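Genome polyprotein (Chicken sicinivirus JSY, PDB 6QWT) probably copies the viral RNA genome from an RNA template, this chain being the RNA-dependent RNA polymerase (3Dpol) portion of the picornaviral polyprotein. Local coordinates at residues 27-32 with 440-445. Residues are numbered along the deposited sequence; the frame is centred on the assembly and turned at random.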
loop_
_atom_site.group_PDB
_atom_site.type_symbol
_atom_site.label_atom_id
_atom_site.label_comp_id
_atom_site.label_asym_id
_atom_site.label_seq_id
_atom_site.Cartn_x
_atom_site.Cartn_y
_atom_site.Cartn_z
ATOM N N TYR A 27 1.263 5.188 27.986
ATOM C CA TYR A 27 1.714 3.817 27.748
ATOM C C TYR A 27 0.988 2.784 28.613
ATOM O O TYR A 27 0.823 1.636 28.191
ATOM C CB TYR A 27 3.223 3.706 27.972
ATOM C CG TYR A 27 3.701 2.274 27.980
ATOM C CD1 TYR A 27 3.937 1.604 29.174
ATOM C CD2 TYR A 27 3.892 1.582 26.792
ATOM C CE1 TYR A 27 4.360 0.289 29.185
ATOM C CE2 TYR A 27 4.319 0.267 26.792
ATOM C CZ TYR A 27 4.551 -0.374 27.992
ATOM O OH TYR A 27 4.976 -1.684 27.997
ATOM N N GLY A 28 0.575 3.136 29.818
ATOM C CA GLY A 28 -0.092 2.094 30.574
ATOM C C GLY A 28 -1.585 1.935 30.351
ATOM O O GLY A 28 -2.204 1.105 31.025
ATOM N N ALA A 29 -2.177 2.681 29.410
ATOM C CA ALA A 29 -3.634 2.815 29.349
ATOM C C ALA A 29 -4.332 1.491 29.054
ATOM O O ALA A 29 -5.359 1.179 29.668
ATOM C CB ALA A 29 -4.015 3.862 28.301
ATOM N N PHE A 30 -3.810 0.711 28.117
ATOM C CA PHE A 30 -4.414 -0.541 27.694
ATOM C C PHE A 30 -3.403 -1.670 27.818
ATOM O O PHE A 30 -2.191 -1.428 27.847
ATOM C CB PHE A 30 -4.914 -0.450 26.243
ATOM C CG PHE A 30 -5.881 0.673 26.010
ATOM C CD1 PHE A 30 -7.240 0.488 26.214
ATOM C CD2 PHE A 30 -5.433 1.916 25.593
ATOM C CE1 PHE A 30 -8.132 1.523 26.004
ATOM C CE2 PHE A 30 -6.321 2.954 25.381
ATOM C CZ PHE A 30 -7.673 2.756 25.588
ATOM N N PRO A 31 -3.870 -2.916 27.915
ATOM C CA PRO A 31 -2.941 -4.054 27.874
ATOM C C PRO A 31 -2.108 -4.031 26.598
ATOM O O PRO A 31 -2.638 -3.911 25.491
ATOM C CB PRO A 31 -3.870 -5.272 27.926
ATOM C CG PRO A 31 -5.096 -4.773 28.629
ATOM C CD PRO A 31 -5.253 -3.337 28.204
ATOM N N VAL A 32 -0.793 -4.137 26.764
ATOM C CA VAL A 32 0.136 -4.006 25.646
ATOM C C VAL A 32 0.112 -5.298 24.835
ATOM O O VAL A 32 0.620 -6.330 25.276
ATOM C CB VAL A 32 1.553 -3.680 26.133
ATOM C CG1 VAL A 32 2.534 -3.673 24.966
ATOM C CG2 VAL A 32 1.564 -2.337 26.850
ATOM N N CYS A 440 -11.162 8.009 25.128
ATOM C CA CYS A 440 -10.630 9.292 25.587
ATOM C C CYS A 440 -10.416 9.297 27.096
ATOM O O CYS A 440 -9.382 9.770 27.582
ATOM C CB CYS A 440 -11.568 10.432 25.187
ATOM S SG CYS A 440 -11.772 10.688 23.407
ATOM N N ASP A 441 -11.385 8.778 27.855
ATOM C CA ASP A 441 -11.276 8.800 29.310
ATOM C C ASP A 441 -10.139 7.910 29.799
ATOM O O ASP A 441 -9.407 8.283 30.723
ATOM C CB ASP A 441 -12.605 8.376 29.940
ATOM C CG ASP A 441 -13.686 9.431 29.792
ATOM O OD1 ASP A 441 -13.353 10.588 29.452
ATOM O OD2 ASP A 441 -14.875 9.106 30.009
ATOM N N THR A 442 -9.973 6.734 29.192
ATOM C CA THR A 442 -8.893 5.840 29.602
ATOM C C THR A 442 -7.529 6.438 29.279
ATOM O O THR A 442 -6.595 6.346 30.084
ATOM C CB THR A 442 -9.056 4.478 28.930
ATOM O OG1 THR A 442 -10.347 3.945 29.236
ATOM C CG2 THR A 442 -7.987 3.506 29.418
ATOM N N VAL A 443 -7.398 7.064 28.109
ATOM C CA VAL A 443 -6.134 7.683 27.731
ATOM C C VAL A 443 -5.827 8.868 28.639
ATOM O O VAL A 443 -4.676 9.080 29.038
ATOM C CB VAL A 443 -6.176 8.089 26.247
ATOM C CG1 VAL A 443 -5.035 9.039 25.910
ATOM C CG2 VAL A 443 -6.136 6.849 25.361
ATOM N N GLN A 444 -6.853 9.647 28.997
ATOM C CA GLN A 444 -6.632 10.832 29.819
ATOM C C GLN A 444 -6.169 10.461 31.224
ATOM O O GLN A 444 -5.301 11.132 31.796
ATOM C CB GLN A 444 -7.906 11.671 29.883
ATOM C CG GLN A 444 -7.842 12.815 30.879
ATOM C CD GLN A 444 -8.535 14.056 30.372
ATOM O OE1 GLN A 444 -9.729 14.035 30.076
ATOM N NE2 GLN A 444 -7.788 15.149 30.261
ATOM N N ALA A 445 -6.733 9.398 31.798
ATOM C CA ALA A 445 -6.347 9.007 33.150
ATOM C C ALA A 445 -4.890 8.566 33.199
ATOM O O ALA A 445 -4.162 8.904 34.139
ATOM C CB ALA A 445 -7.268 7.900 33.663
#
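Phe30 reaches from its loop to the side of a helix, where its flat ring offers a face to Thr442 and an edge to Val443. The Thr442 methyl lies over one face, CG2 standing 3.8 Å above the plane of the Phe30 ring and displaced toward its rim, a CH-pi contact 25° off the ring normal. At the ring's edge, near its plane, Val443 CG2 comes within 3.9 Å of Phe30 CE2.

Threonine suits this place because its two branches divide the work. CG2 is anti to the backbone N and faces the loop, while OG1, beside that N, hydrogen-bonds to Lys438 O one helical turn back. The same methyl packs 3.5 Å from Ala29 O. Ala29 points its CB at the helix, 4.1 Å from Thr442 CG2; so small a side chain lets the backbones come close, with the CA atoms of Ala29 and Val443 5.7 Å apart.

Branched, apolar valine suits the buried position 443, where it also touches Val409 and Phe456 in loops. The contact joins the loop between strands 22-23 and 34-36 to helix 433-449 near the C-terminus, and Pro31 O accepts a hydrogen bond from Gln407 NE2 of helix 402-408.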